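Local coordinates for 3-oxoacyl-(acyl-carrier protein) synthase II (Thermus thermophilus, PDB 1J3N) that probably catalyses the condensation of an acyl group with malonyl-acyl-carrier protein that lengthens the chain in fatty acid synthesis, acting as a homodimer, at residues I36-V46 / A191-A199; R66-L76 / M134-I144. All coordinates share one frame; numbering follows the deposited sequence.

Interaction 1 of 2, residues I36-V46 / A191-A199; sequences ITRFDASALPV and AITPMAIGA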
loop_
_atom_site.group_PDB
_atom_site.type_symbol
_atom_site.label_atom_id
_atom_site.label_comp_id
_atom_site.label_asym_id
_atom_site.label_seq_id
_atom_site.Cartn_x
_atom_site.Cartn_y
_atom_site.Cartn_z
ATOM N N ILE A 36 -21.132 7.039 20.410
ATOM C CA ILE A 36 -19.855 6.359 20.605
ATOM C C ILE A 36 -19.700 5.760 21.996
ATOM O O ILE A 36 -19.901 6.433 23.003
ATOM C CB ILE A 36 -18.673 7.325 20.316
ATOM C CG1 ILE A 36 -18.716 7.760 18.844
ATOM C CG2 ILE A 36 -17.333 6.648 20.611
ATOM C CD1 ILE A 36 -17.830 8.970 18.534
ATOM N N THR A 37 -19.343 4.482 22.039
ATOM C CA THR A 37 -19.139 3.787 23.302
ATOM C C THR A 37 -17.687 3.337 23.442
ATOM O O THR A 37 -17.230 3.061 24.549
ATOM C CB THR A 37 -20.034 2.543 23.417
ATOM O OG1 THR A 37 -19.645 1.586 22.427
ATOM C CG2 THR A 37 -21.501 2.913 23.214
ATOM N N ARG A 38 -16.966 3.272 22.321
ATOM C CA ARG A 38 -15.561 2.850 22.322
ATOM C C ARG A 38 -14.715 3.681 23.289
ATOM O O ARG A 38 -13.792 3.167 23.926
ATOM C CB ARG A 38 -14.982 2.945 20.906
ATOM C CG ARG A 38 -13.539 2.461 20.772
ATOM C CD ARG A 38 -13.393 1.008 21.211
ATOM N NE ARG A 38 -14.370 0.132 20.563
ATOM C CZ ARG A 38 -14.465 -0.051 19.247
ATOM N NH1 ARG A 38 -13.635 0.574 18.413
ATOM N NH2 ARG A 38 -15.406 -0.844 18.761
ATOM N N PHE A 39 -15.017 4.972 23.373
ATOM C CA PHE A 39 -14.328 5.881 24.286
ATOM C C PHE A 39 -15.279 7.035 24.565
ATOM O O PHE A 39 -16.327 7.141 23.932
ATOM C CB PHE A 39 -13.017 6.420 23.688
ATOM C CG PHE A 39 -13.195 7.189 22.407
ATOM C CD1 PHE A 39 -13.278 6.526 21.186
ATOM C CD2 PHE A 39 -13.309 8.577 22.426
ATOM C CE1 PHE A 39 -13.475 7.232 20.002
ATOM C CE2 PHE A 39 -13.508 9.292 21.246
ATOM C CZ PHE A 39 -13.592 8.616 20.031
ATOM N N ASP A 40 -14.920 7.891 25.516
ATOM C CA ASP A 40 -15.759 9.034 25.850
ATOM C C ASP A 40 -15.527 10.176 24.867
ATOM O O ASP A 40 -14.518 10.883 24.928
ATOM C CB ASP A 40 -15.476 9.500 27.277
ATOM C CG ASP A 40 -16.168 10.810 27.611
ATOM O OD1 ASP A 40 -17.141 11.168 26.911
ATOM O OD2 ASP A 40 -15.742 11.476 28.579
ATOM N N ALA A 41 -16.473 10.356 23.957
ATOM C CA ALA A 41 -16.361 11.405 22.956
ATOM C C ALA A 41 -17.219 12.625 23.307
ATOM O O ALA A 41 -17.602 13.386 22.423
ATOM C CB ALA A 41 -16.763 10.847 21.586
ATOM N N SER A 42 -17.503 12.820 24.594
ATOM C CA SER A 42 -18.331 13.952 25.014
ATOM C C SER A 42 -17.751 15.300 24.575
ATOM O O SER A 42 -18.472 16.150 24.074
ATOM C CB SER A 42 -18.557 13.936 26.542
ATOM O OG SER A 42 -17.450 14.449 27.268
ATOM N N ALA A 43 -16.447 15.494 24.721
ATOM C CA ALA A 43 -15.842 16.768 24.332
ATOM C C ALA A 43 -15.813 17.050 22.821
ATOM O O ALA A 43 -15.658 18.203 22.411
ATOM C CB ALA A 43 -14.429 16.863 24.902
ATOM N N LEU A 44 -15.967 16.013 21.998
ATOM C CA LEU A 44 -15.929 16.179 20.540
ATOM C C LEU A 44 -17.224 16.698 19.907
ATOM O O LEU A 44 -18.298 16.587 20.493
ATOM C CB LEU A 44 -15.565 14.851 19.870
ATOM C CG LEU A 44 -14.213 14.208 20.187
ATOM C CD1 LEU A 44 -14.056 12.936 19.360
ATOM C CD2 LEU A 44 -13.095 15.178 19.879
ATOM N N PRO A 45 -17.124 17.288 18.699
ATOM C CA PRO A 45 -18.287 17.820 17.975
ATOM C C PRO A 45 -19.056 16.703 17.275
ATOM O O PRO A 45 -20.238 16.854 16.947
ATOM C CB PRO A 45 -17.661 18.798 16.983
ATOM C CG PRO A 45 -16.340 18.174 16.684
ATOM C CD PRO A 45 -15.872 17.756 18.072
ATOM N N VAL A 46 -18.362 15.592 17.038
ATOM C CA VAL A 46 -18.937 14.407 16.400
ATOM C C VAL A 46 -18.884 13.335 17.473
ATOM O O VAL A 46 -17.804 12.964 17.933
ATOM C CB VAL A 46 -18.100 13.953 15.178
ATOM C CG1 VAL A 46 -18.682 12.669 14.592
ATOM C CG2 VAL A 46 -18.088 15.045 14.127
ATOM N N ALA A 191 -10.212 2.972 13.200
ATOM C CA ALA A 191 -9.891 4.348 13.546
ATOM C C ALA A 191 -10.920 5.102 14.395
ATOM O O ALA A 191 -10.947 6.341 14.398
ATOM C CB ALA A 191 -9.594 5.130 12.276
ATOM N N ILE A 192 -11.771 4.377 15.107
ATOM C CA ILE A 192 -12.735 5.040 15.970
ATOM C C ILE A 192 -11.965 5.352 17.247
ATOM O O ILE A 192 -12.009 4.600 18.228
ATOM C CB ILE A 192 -13.956 4.139 16.271
ATOM C CG1 ILE A 192 -14.726 3.874 14.968
ATOM C CG2 ILE A 192 -14.870 4.815 17.295
ATOM C CD1 ILE A 192 -16.034 3.091 15.143
ATOM N N THR A 193 -11.214 6.449 17.194
ATOM C CA THR A 193 -10.407 6.897 18.319
ATOM C C THR A 193 -10.542 8.413 18.472
ATOM O O THR A 193 -10.987 9.113 17.553
ATOM C CB THR A 193 -8.911 6.506 18.131
ATOM O OG1 THR A 193 -8.315 7.311 17.107
ATOM C CG2 THR A 193 -8.793 5.049 17.743
ATOM N N PRO A 194 -10.176 8.940 19.646
ATOM C CA PRO A 194 -10.272 10.383 19.900
ATOM C C PRO A 194 -9.557 11.228 18.853
ATOM O O PRO A 194 -10.113 12.199 18.325
ATOM C CB PRO A 194 -9.633 10.539 21.280
ATOM C CG PRO A 194 -9.883 9.210 21.936
ATOM C CD PRO A 194 -9.668 8.218 20.827
ATOM N N MET A 195 -8.321 10.843 18.550
ATOM C CA MET A 195 -7.503 11.580 17.594
ATOM C C MET A 195 -7.950 11.524 16.141
ATOM O O MET A 195 -7.783 12.494 15.412
ATOM C CB MET A 195 -6.045 11.127 17.696
ATOM C CG MET A 195 -5.113 11.791 16.694
ATOM S SD MET A 195 -3.386 11.479 17.101
ATOM C CE MET A 195 -2.630 12.938 16.430
ATOM N N ALA A 196 -8.502 10.396 15.714
ATOM C CA ALA A 196 -8.947 10.250 14.327
ATOM C C ALA A 196 -10.283 10.943 14.079
ATOM O O ALA A 196 -10.452 11.642 13.082
ATOM C CB ALA A 196 -9.054 8.783 13.966
ATOM N N ILE A 197 -11.241 10.735 14.972
ATOM C CA ILE A 197 -12.531 11.378 14.809
ATOM C C ILE A 197 -12.324 12.871 15.023
ATOM O O ILE A 197 -12.988 13.701 14.403
ATOM C CB ILE A 197 -13.569 10.817 15.805
ATOM C CG1 ILE A 197 -13.842 9.345 15.465
ATOM C CG2 ILE A 197 -14.863 11.637 15.741
ATOM C CD1 ILE A 197 -14.954 8.700 16.254
ATOM N N GLY A 198 -11.382 13.208 15.896
ATOM C CA GLY A 198 -11.093 14.608 16.148
ATOM C C GLY A 198 -10.537 15.254 14.891
ATOM O O GLY A 198 -10.956 16.343 14.497
ATOM N N ALA A 199 -9.592 14.568 14.256
ATOM C CA ALA A 199 -8.955 15.050 13.034
ATOM C C ALA A 199 -9.946 15.246 11.884
ATOM O O ALA A 199 -9.910 16.263 11.190
ATOM C CB ALA A 199 -7.858 14.085 12.620
HETATM O O HOH W 1 -11.335 1.928 18.527
#
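With CG of Phe39 set between its own backbone N and carbonyl carbon (chi1 60°), the ring lies flat against Pro194, whose CD sits 3.8 Å from the centroid of the Phe39 ring and almost exactly on its normal, a textbook CH-pi contact. Ile36 CG2 lies over the other face, toward the rim, and CD1 of Ile197 comes in at the edge, so the phenyl group is held on three sides. Ile197 itself splits its branches: CD1 meets CD1 of Ile36 tip to tip at 3.7 Å, while CG2 reaches Leu44 CD1 at 3.9 Å and the side chain of Val46. CD2 of Leu44 lies 4.3 Å from CA of Gly198. Cutting Phe39 back to an alanine is likely to leave the Pro194 ring without its aromatic partner and open a gap between it and Ile36 CG2.

The loop joining strands 33-35 and 48-50 is thus laid over the first turn of helix 194-202, where Thr193 is the N-cap, its hydroxyl accepting weakly from Ala196 N and also hydrogen-bonded to Glu113. At the polar margin a water bridges the segments, 2.7 Å from Arg38 NH1 and 2.8 Å from Ile192 O; NH2 of Arg38 forms a salt bridge with Glu231. No direct hydrogen bond crosses between the segments, which implies that their mutual hold rests on shape and apolar packing, with a single water-mediated polar link.

Interaction 2 of 2, residues R66-L76 / M134-I144; sequences RRLDRFVQYAL and MMIANMASAHI
Arg67 meets Met134 through its backbone: the carbonyl O of Arg67 lies 3.1 Å from CG of Met134, and the thioether, bent at its last torsion (chi3 66°), curls its CE past the carbonyl carbon toward Leu68 N. Leu68 sends CD2 over one face of the His143 imidazole, a CH-pi contact 3.6 Å from CD2 of Leu68 to the centroid of the His143 ring. Asp69 has two tasks. Its CB packs on Met134 O, to which a water ties the backbone N of Asp69, while OD1, through its anti lone pair, caps helix 70-86 by accepting from Phe71 N at 2.9 Å in a nearly straight bond (171°). The other carboxylate oxygen is hydrogen-bonded to Thr111.

Phe71 turns its ring edge toward the chain that links helices 131-135 and 139-148. CZ of Phe71 lies 3.4 Å from Ile136 O, and the carbonyls of Met134 and Ala137 also lie near the ring plane, so the slightly positive rim of the ring faces a row of oxygens. Here the contact becomes helix packing within the thiolase-like fold: the segments 70-76 and 139-144 cross at -46° with axes 8.9 Å apart.

Val72 stands at the close approach, its CG1 3.6 Å from His143 CD2 and crossing that side chain at about a right angle, its CG2 against Met139. The small methyls of Ala75 and Ala140 meet CB to CB at 3.8 Å, and both residues touch strand 182-189 of the sheet. Leu76 then runs past Ile144 in the opposite direction, CD2 of Leu76 resting 3.7 Å from Ile144 CG1.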
loop_
_atom_site.group_PDB
_atom_site.type_symbol
_atom_site.label_atom_id
_atom_site.label_comp_id
_atom_site.label_asym_id
_atom_site.label_seq_id
_atom_site.Cartn_x
_atom_site.Cartn_y
_atom_site.Cartn_z
ATOM N N ARG A 66 -3.098 -9.079 22.962
ATOM C CA ARG A 66 -2.418 -7.919 23.526
ATOM C C ARG A 66 -1.292 -7.348 22.673
ATOM O O ARG A 66 -0.830 -6.236 22.919
ATOM C CB ARG A 66 -1.910 -8.224 24.943
ATOM C CG ARG A 66 -2.976 -8.003 26.023
ATOM C CD ARG A 66 -3.736 -9.275 26.384
ATOM N NE ARG A 66 -3.173 -9.889 27.586
ATOM C CZ ARG A 66 -3.623 -11.012 28.143
ATOM N NH1 ARG A 66 -4.650 -11.663 27.607
ATOM N NH2 ARG A 66 -3.059 -11.477 29.250
ATOM N N ARG A 67 -0.850 -8.097 21.668
ATOM C CA ARG A 67 0.208 -7.608 20.795
ATOM C C ARG A 67 -0.321 -7.369 19.388
ATOM O O ARG A 67 0.443 -7.208 18.438
ATOM C CB ARG A 67 1.376 -8.591 20.785
ATOM C CG ARG A 67 2.073 -8.637 22.140
ATOM C CD ARG A 67 3.177 -9.664 22.220
ATOM N NE ARG A 67 3.756 -9.683 23.562
ATOM C CZ ARG A 67 4.697 -10.530 23.967
ATOM N NH1 ARG A 67 5.179 -11.441 23.131
ATOM N NH2 ARG A 67 5.151 -10.469 25.215
ATOM N N LEU A 68 -1.646 -7.327 19.277
ATOM C CA LEU A 68 -2.318 -7.105 18.003
ATOM C C LEU A 68 -3.191 -5.872 18.074
ATOM O O LEU A 68 -4.059 -5.769 18.940
ATOM C CB LEU A 68 -3.206 -8.296 17.639
ATOM C CG LEU A 68 -2.546 -9.611 17.246
ATOM C CD1 LEU A 68 -3.614 -10.608 16.832
ATOM C CD2 LEU A 68 -1.592 -9.369 16.103
ATOM N N ASP A 69 -2.958 -4.933 17.167
ATOM C CA ASP A 69 -3.751 -3.718 17.134
ATOM C C ASP A 69 -5.133 -4.100 16.625
ATOM O O ASP A 69 -5.285 -5.085 15.904
ATOM C CB ASP A 69 -3.110 -2.686 16.200
ATOM C CG ASP A 69 -3.865 -1.374 16.172
ATOM O OD1 ASP A 69 -4.940 -1.313 15.525
ATOM O OD2 ASP A 69 -3.388 -0.404 16.804
ATOM N N ARG A 70 -6.141 -3.321 17.003
ATOM C CA ARG A 70 -7.503 -3.591 16.570
ATOM C C ARG A 70 -7.636 -3.787 15.048
ATOM O O ARG A 70 -8.418 -4.626 14.602
ATOM C CB ARG A 70 -8.425 -2.455 17.039
ATOM C CG ARG A 70 -9.909 -2.756 16.938
ATOM C CD ARG A 70 -10.749 -1.573 17.421
ATOM N NE ARG A 70 -10.772 -1.436 18.877
ATOM C CZ ARG A 70 -11.581 -2.116 19.686
ATOM N NH1 ARG A 70 -12.444 -2.993 19.191
ATOM N NH2 ARG A 70 -11.533 -1.912 20.995
ATOM N N PHE A 71 -6.886 -3.044 14.235
ATOM C CA PHE A 71 -7.053 -3.222 12.787
ATOM C C PHE A 71 -6.572 -4.582 12.310
ATOM O O PHE A 71 -7.114 -5.144 11.353
ATOM C CB PHE A 71 -6.393 -2.086 11.986
ATOM C CG PHE A 71 -4.924 -2.283 11.688
ATOM C CD1 PHE A 71 -3.956 -2.034 12.655
ATOM C CD2 PHE A 71 -4.512 -2.666 10.412
ATOM C CE1 PHE A 71 -2.601 -2.158 12.358
ATOM C CE2 PHE A 71 -3.159 -2.796 10.101
ATOM C CZ PHE A 71 -2.198 -2.538 11.079
ATOM N N VAL A 72 -5.560 -5.117 12.981
ATOM C CA VAL A 72 -5.053 -6.432 12.626
ATOM C C VAL A 72 -6.026 -7.467 13.207
ATOM O O VAL A 72 -6.265 -8.513 12.606
ATOM C CB VAL A 72 -3.621 -6.651 13.178
ATOM C CG1 VAL A 72 -3.243 -8.125 13.099
ATOM C CG2 VAL A 72 -2.614 -5.817 12.357
ATOM N N GLN A 73 -6.607 -7.164 14.369
ATOM C CA GLN A 73 -7.565 -8.077 14.974
ATOM C C GLN A 73 -8.773 -8.266 14.048
ATOM O O GLN A 73 -9.264 -9.373 13.869
ATOM C CB GLN A 73 -8.018 -7.550 16.338
ATOM C CG GLN A 73 -7.015 -7.810 17.452
ATOM C CD GLN A 73 -7.532 -7.374 18.806
ATOM O OE1 GLN A 73 -8.697 -7.602 19.140
ATOM N NE2 GLN A 73 -6.664 -6.755 19.602
ATOM N N TYR A 74 -9.246 -7.180 13.453
ATOM C CA TYR A 74 -10.381 -7.267 12.545
ATOM C C TYR A 74 -10.018 -8.044 11.284
ATOM O O TYR A 74 -10.795 -8.872 10.809
ATOM C CB TYR A 74 -10.871 -5.870 12.159
ATOM C CG TYR A 74 -11.507 -5.086 13.287
ATOM C CD1 TYR A 74 -11.754 -5.676 14.530
ATOM C CD2 TYR A 74 -11.883 -3.755 13.104
ATOM C CE1 TYR A 74 -12.359 -4.963 15.559
ATOM C CE2 TYR A 74 -12.492 -3.034 14.130
ATOM C CZ TYR A 74 -12.727 -3.645 15.352
ATOM O OH TYR A 74 -13.342 -2.939 16.368
ATOM N N ALA A 75 -8.837 -7.790 10.739
ATOM C CA ALA A 75 -8.423 -8.499 9.523
ATOM C C ALA A 75 -8.331 -10.014 9.727
ATOM O O ALA A 75 -8.740 -10.789 8.861
ATOM C CB ALA A 75 -7.098 -7.967 9.042
ATOM N N LEU A 76 -7.779 -10.437 10.864
ATOM C CA LEU A 76 -7.643 -11.864 11.154
ATOM C C LEU A 76 -9.018 -12.507 11.319
ATOM O O LEU A 76 -9.252 -13.628 10.861
ATOM C CB LEU A 76 -6.789 -12.070 12.415
ATOM C CG LEU A 76 -5.295 -11.776 12.224
ATOM C CD1 LEU A 76 -4.554 -11.788 13.550
ATOM C CD2 LEU A 76 -4.715 -12.821 11.287
ATOM N N MET A 134 3.076 -3.509 15.560
ATOM C CA MET A 134 1.644 -3.392 15.802
ATOM C C MET A 134 0.973 -2.285 14.992
ATOM O O MET A 134 -0.200 -2.390 14.649
ATOM C CB MET A 134 1.368 -3.145 17.297
ATOM C CG MET A 134 1.646 -4.332 18.219
ATOM S SD MET A 134 1.272 -3.925 19.953
ATOM C CE MET A 134 -0.516 -3.696 19.883
ATOM N N MET A 135 1.716 -1.231 14.665
ATOM C CA MET A 135 1.113 -0.117 13.941
ATOM C C MET A 135 1.215 -0.055 12.412
ATOM O O MET A 135 0.311 0.484 11.766
ATOM C CB MET A 135 1.612 1.209 14.539
ATOM C CG MET A 135 2.991 1.661 14.073
ATOM S SD MET A 135 2.931 2.556 12.502
ATOM C CE MET A 135 4.694 2.995 12.321
ATOM N N ILE A 136 2.279 -0.598 11.821
ATOM C CA ILE A 136 2.425 -0.510 10.368
ATOM C C ILE A 136 1.386 -1.277 9.546
ATOM O O ILE A 136 0.978 -2.382 9.894
ATOM C CB ILE A 136 3.865 -0.885 9.916
ATOM C CG1 ILE A 136 4.225 -2.307 10.333
ATOM C CG2 ILE A 136 4.865 0.086 10.547
ATOM C CD1 ILE A 136 5.612 -2.723 9.869
ATOM N N ALA A 137 0.971 -0.659 8.443
ATOM C CA ALA A 137 -0.067 -1.187 7.551
ATOM C C ALA A 137 0.056 -2.608 7.035
ATOM O O ALA A 137 -0.948 -3.302 6.909
ATOM C CB ALA A 137 -0.248 -0.231 6.351
ATOM N N ASN A 138 1.273 -3.038 6.728
ATOM C CA ASN A 138 1.492 -4.372 6.186
ATOM C C ASN A 138 1.318 -5.510 7.186
ATOM O O ASN A 138 1.468 -6.678 6.822
ATOM C CB ASN A 138 2.894 -4.446 5.581
ATOM C CG ASN A 138 3.985 -4.182 6.613
ATOM O OD1 ASN A 138 4.692 -5.098 7.042
ATOM N ND2 ASN A 138 4.115 -2.928 7.024
ATOM N N MET A 139 0.996 -5.189 8.437
ATOM C CA MET A 139 0.855 -6.247 9.432
ATOM C C MET A 139 -0.449 -7.040 9.379
ATOM O O MET A 139 -0.551 -8.093 9.998
ATOM C CB MET A 139 1.082 -5.694 10.835
ATOM C CG MET A 139 2.508 -5.234 11.069
ATOM S SD MET A 139 3.731 -6.436 10.544
ATOM C CE MET A 139 3.630 -7.632 11.844
ATOM N N ALA A 140 -1.444 -6.544 8.649
ATOM C CA ALA A 140 -2.690 -7.282 8.513
ATOM C C ALA A 140 -2.402 -8.444 7.553
ATOM O O ALA A 140 -2.722 -9.595 7.833
ATOM C CB ALA A 140 -3.778 -6.386 7.956
ATOM N N SER A 141 -1.788 -8.135 6.419
ATOM C CA SER A 141 -1.428 -9.165 5.452
ATOM C C SER A 141 -0.437 -10.147 6.083
ATOM O O SER A 141 -0.635 -11.362 6.036
ATOM C CB SER A 141 -0.799 -8.537 4.210
ATOM O OG SER A 141 -1.787 -7.913 3.404
ATOM N N ALA A 142 0.609 -9.603 6.696
ATOM C CA ALA A 142 1.641 -10.409 7.335
ATOM C C ALA A 142 1.093 -11.373 8.380
ATOM O O ALA A 142 1.476 -12.544 8.415
ATOM C CB ALA A 142 2.686 -9.501 7.979
ATOM N N HIS A 143 0.212 -10.886 9.248
ATOM C CA HIS A 143 -0.340 -11.748 10.277
ATOM C C HIS A 143 -1.209 -12.851 9.717
ATOM O O HIS A 143 -1.239 -13.952 10.260
ATOM C CB HIS A 143 -1.109 -10.924 11.312
ATOM C CG HIS A 143 -0.251 -10.451 12.437
ATOM N ND1 HIS A 143 0.305 -11.318 13.355
ATOM C CD2 HIS A 143 0.207 -9.218 12.755
ATOM C CE1 HIS A 143 1.069 -10.639 14.189
ATOM N NE2 HIS A 143 1.028 -9.362 13.846
ATOM N N ILE A 144 -1.912 -12.568 8.622
ATOM C CA ILE A 144 -2.753 -13.585 8.012
ATOM C C ILE A 144 -1.869 -14.657 7.381
ATOM O O ILE A 144 -2.142 -15.856 7.507
ATOM C CB ILE A 144 -3.692 -12.966 6.949
ATOM C CG1 ILE A 144 -4.784 -12.132 7.647
ATOM C CG2 ILE A 144 -4.313 -14.063 6.107
ATOM C CD1 ILE A 144 -5.493 -11.125 6.731
HETATM O O HOH W 2 -1.097 -5.292 15.111
#

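Overall arrangement
Interactions 1 and 2 both belong to the N-terminal beta-ketoacyl synthase domain, their centres about 22 Å apart. In sequence, both segments of interaction 2 fall between the two of interaction 1. Strand 182-189 joins them: it packs against the helices of interaction 2 and leads into segment 191-199. Helix 109-122 also packs on both. The contacts touch directly where Arg38 CD lies 3.5 Å from Arg70 NH2; the two guanidinium groups, close together, are each accompanied by a carboxylate, Glu231 pairing with Arg38 and Glu110 with Arg70. Both contacts reach the second subunit, Pro194 packing on its Phe119 and His143 on its Ile267, so packing inside one chain is continuous with the dimer interface of this homodimeric condensing enzyme.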